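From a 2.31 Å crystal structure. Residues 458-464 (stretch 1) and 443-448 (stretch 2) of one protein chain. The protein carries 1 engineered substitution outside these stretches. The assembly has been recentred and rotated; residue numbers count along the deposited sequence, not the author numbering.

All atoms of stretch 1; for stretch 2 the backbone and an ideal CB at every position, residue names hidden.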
# COMPACT_ATOMS: atom_id res chain seq x y z
N LEU B 458 -2.94 26.45 -1.85
CA LEU B 458 -2.40 25.10 -1.81
C LEU B 458 -1.63 24.93 -0.51
O LEU B 458 -0.72 25.72 -0.20
CB LEU B 458 -1.48 24.81 -3.00
CG LEU B 458 -0.86 23.40 -2.99
CD1 LEU B 458 -1.93 22.33 -3.16
CD2 LEU B 458 0.21 23.26 -4.05
N GLU B 459 -2.00 23.91 0.25
CA GLU B 459 -1.31 23.61 1.50
C GLU B 459 -0.39 22.41 1.30
O GLU B 459 -0.79 21.40 0.70
CB GLU B 459 -2.32 23.33 2.61
CG GLU B 459 -3.29 24.48 2.86
CD GLU B 459 -2.68 25.60 3.69
OE1 GLU B 459 -3.41 26.56 4.03
OE2 GLU B 459 -1.48 25.52 4.02
N ILE B 460 0.84 22.52 1.78
CA ILE B 460 1.78 21.41 1.73
C ILE B 460 2.30 21.08 3.13
O ILE B 460 2.92 21.92 3.79
CB ILE B 460 2.96 21.70 0.79
CG1 ILE B 460 2.46 22.05 -0.61
CG2 ILE B 460 3.89 20.50 0.73
CD1 ILE B 460 3.57 22.48 -1.56
N LEU B 461 2.05 19.85 3.56
CA LEU B 461 2.48 19.39 4.88
C LEU B 461 3.60 18.36 4.79
O LEU B 461 3.51 17.39 4.02
CB LEU B 461 1.28 18.83 5.65
CG LEU B 461 0.15 19.84 5.80
CD1 LEU B 461 -1.10 19.19 6.36
CD2 LEU B 461 0.59 20.99 6.69
N ASP B 462 4.64 18.57 5.57
CA ASP B 462 5.87 17.78 5.50
C ASP B 462 6.02 16.95 6.77
O ASP B 462 6.20 17.50 7.85
CB ASP B 462 7.05 18.73 5.33
CG ASP B 462 8.37 18.01 5.05
OD1 ASP B 462 8.44 16.77 5.19
OD2 ASP B 462 9.34 18.71 4.69
N PHE B 463 5.96 15.62 6.65
CA PHE B 463 6.06 14.73 7.81
C PHE B 463 7.44 14.08 7.99
O PHE B 463 7.60 13.11 8.74
CB PHE B 463 4.97 13.64 7.76
CG PHE B 463 3.59 14.14 8.08
CD1 PHE B 463 2.80 14.72 7.10
CD2 PHE B 463 3.07 14.02 9.37
CE1 PHE B 463 1.52 15.18 7.39
CE2 PHE B 463 1.79 14.48 9.66
CZ PHE B 463 1.01 15.05 8.68
N SER B 464 8.44 14.62 7.31
CA SER B 464 9.82 14.19 7.57
C SER B 464 10.46 15.04 8.67
O SER B 464 9.84 15.97 9.16
CB SER B 464 10.67 14.28 6.30
OG SER B 464 10.95 15.62 5.95
OXT SER B 464 11.60 14.84 9.10
N UNK B 443 3.92 9.13 1.18
CA UNK B 443 5.07 9.14 2.06
C UNK B 443 5.07 10.32 3.03
O UNK B 443 4.16 10.47 3.84
CB UNK B 443 6.35 9.16 1.23
N UNK B 444 6.10 11.15 2.92
CA UNK B 444 6.31 12.24 3.87
C UNK B 444 5.52 13.50 3.52
O UNK B 444 5.50 14.46 4.29
CB UNK B 444 7.80 12.58 3.94
N UNK B 445 4.88 13.49 2.36
CA UNK B 445 4.26 14.70 1.84
C UNK B 445 2.75 14.59 1.72
O UNK B 445 2.22 13.65 1.11
CB UNK B 445 4.86 15.04 0.47
N UNK B 446 2.06 15.55 2.32
CA UNK B 446 0.60 15.65 2.24
C UNK B 446 0.24 16.99 1.61
O UNK B 446 0.72 18.04 2.05
CB UNK B 446 -0.04 15.51 3.62
N UNK B 447 -0.57 16.97 0.56
CA UNK B 447 -0.99 18.21 -0.09
C UNK B 447 -2.50 18.39 -0.08
O UNK B 447 -3.25 17.42 -0.21
CB UNK B 447 -0.48 18.24 -1.53
N UNK B 448 -2.94 19.63 0.06
CA UNK B 448 -4.37 19.94 0.04
C UNK B 448 -4.68 21.28 -0.61
O UNK B 448 -4.07 22.30 -0.29
CB UNK B 448 -4.92 19.93 1.47

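Position 443 leads into the strand with phi 59° and psi -119°. A positive phi by itself favours glycine, and the ideal CB finds nothing of stretch 1 within 5.5 Å, so stretch 1 makes no demand here and the backbone favours glycine, with asparagine or aspartate next. The residue is Gly443.

At position 444 the backbone still pairs: its O accepts a hydrogen bond from Phe463 N at 2.7 Å. CA-to-CB points sideways, and the ideal CB lies 4.0 Å from Ser464 N and 4.4 Å from Asp462 OD1. Stretch 1 offers the Asp462 carboxylate and the Ser464 hydroxyl here, so a long donor, lysine or arginine, suits, though a shorter polar residue could also be accommodated. The deposited Lys444 extends until NZ donates to Ser464 OG at 2.8 Å. Ser464 OG in turn donates to Asp462 OD1 at 2.9 Å, so the hydroxyl relays between ammonium and carboxylate; the direct salt bridge, Lys444 NZ to Asp462 OD1, is long at 3.9 Å.

Position 445 forms a non-hydrogen-bonded antiparallel pair with Asp462. Its CB lies on the sheet face that carries Ile460 and Asp462, with Leu461 O the nearest atom at 4.5 Å. Beta-branched residues fit such an extended backbone, and either a polar or an apolar one is plausible between these neighbours. Thr445 takes chi1 m and lays CG2 4.2 Å from Ile460 CG2.

Position 446 is a hydrogen-bonded pair with Leu461: its N donates to Leu461 O at 2.9 Å, and its O receives Leu461 N at 2.7 Å. CB enters the face of Leu461, 4.1 Å from Phe463 CE1. Apolar surface from two residues calls for a sizeable apolar side chain; leucine, isoleucine or methionine would serve. Leu446, chi1 t and chi2 p, brings CD2 to 3.5 Å from Leu461 CD1 and 3.8 Å from Phe463 CE1, meeting the aromatic ring at its edge.

Position 447 returns to the face of Ile460, with CB 4.6 Å from Leu458 CD1 and 4.9 Å from Ile460 CG1. These hydrocarbon neighbours and phi/psi of -121°/145° suit valine or isoleucine. Val447, chi1 m, sets CG1 4.1 Å from Ile460 CG1.

At position 448 the backbone closes another two-bond ring: N donates to Glu459 O at 2.9 Å, while O accepts from Glu459 N at 2.7 Å. The ideal CB is 4.4 Å from Glu459 CB, and the glutamate's end leads away, so stretch 1 supplies no charge to answer. Small residues suffice, without excluding larger ones. Ala448 supplies a single methyl beside Glu459.

Stretch 2 (443-448) GKTLVA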
# COMPACT_ATOMS: atom_id res chain seq x y z
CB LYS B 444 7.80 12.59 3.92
CG LYS B 444 8.38 12.93 2.55
CD LYS B 444 9.86 13.30 2.63
CE LYS B 444 10.04 14.80 2.78
NZ LYS B 444 11.41 15.13 3.23
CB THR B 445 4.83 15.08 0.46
OG1 THR B 445 6.26 15.17 0.55
CG2 THR B 445 4.27 16.42 0.00
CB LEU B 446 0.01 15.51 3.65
CG LEU B 446 -1.42 15.98 3.96
CD1 LEU B 446 -2.44 15.21 3.17
CD2 LEU B 446 -1.71 15.85 5.45
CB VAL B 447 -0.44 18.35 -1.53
CG1 VAL B 447 1.08 18.28 -1.54
CG2 VAL B 447 -1.04 17.30 -2.46
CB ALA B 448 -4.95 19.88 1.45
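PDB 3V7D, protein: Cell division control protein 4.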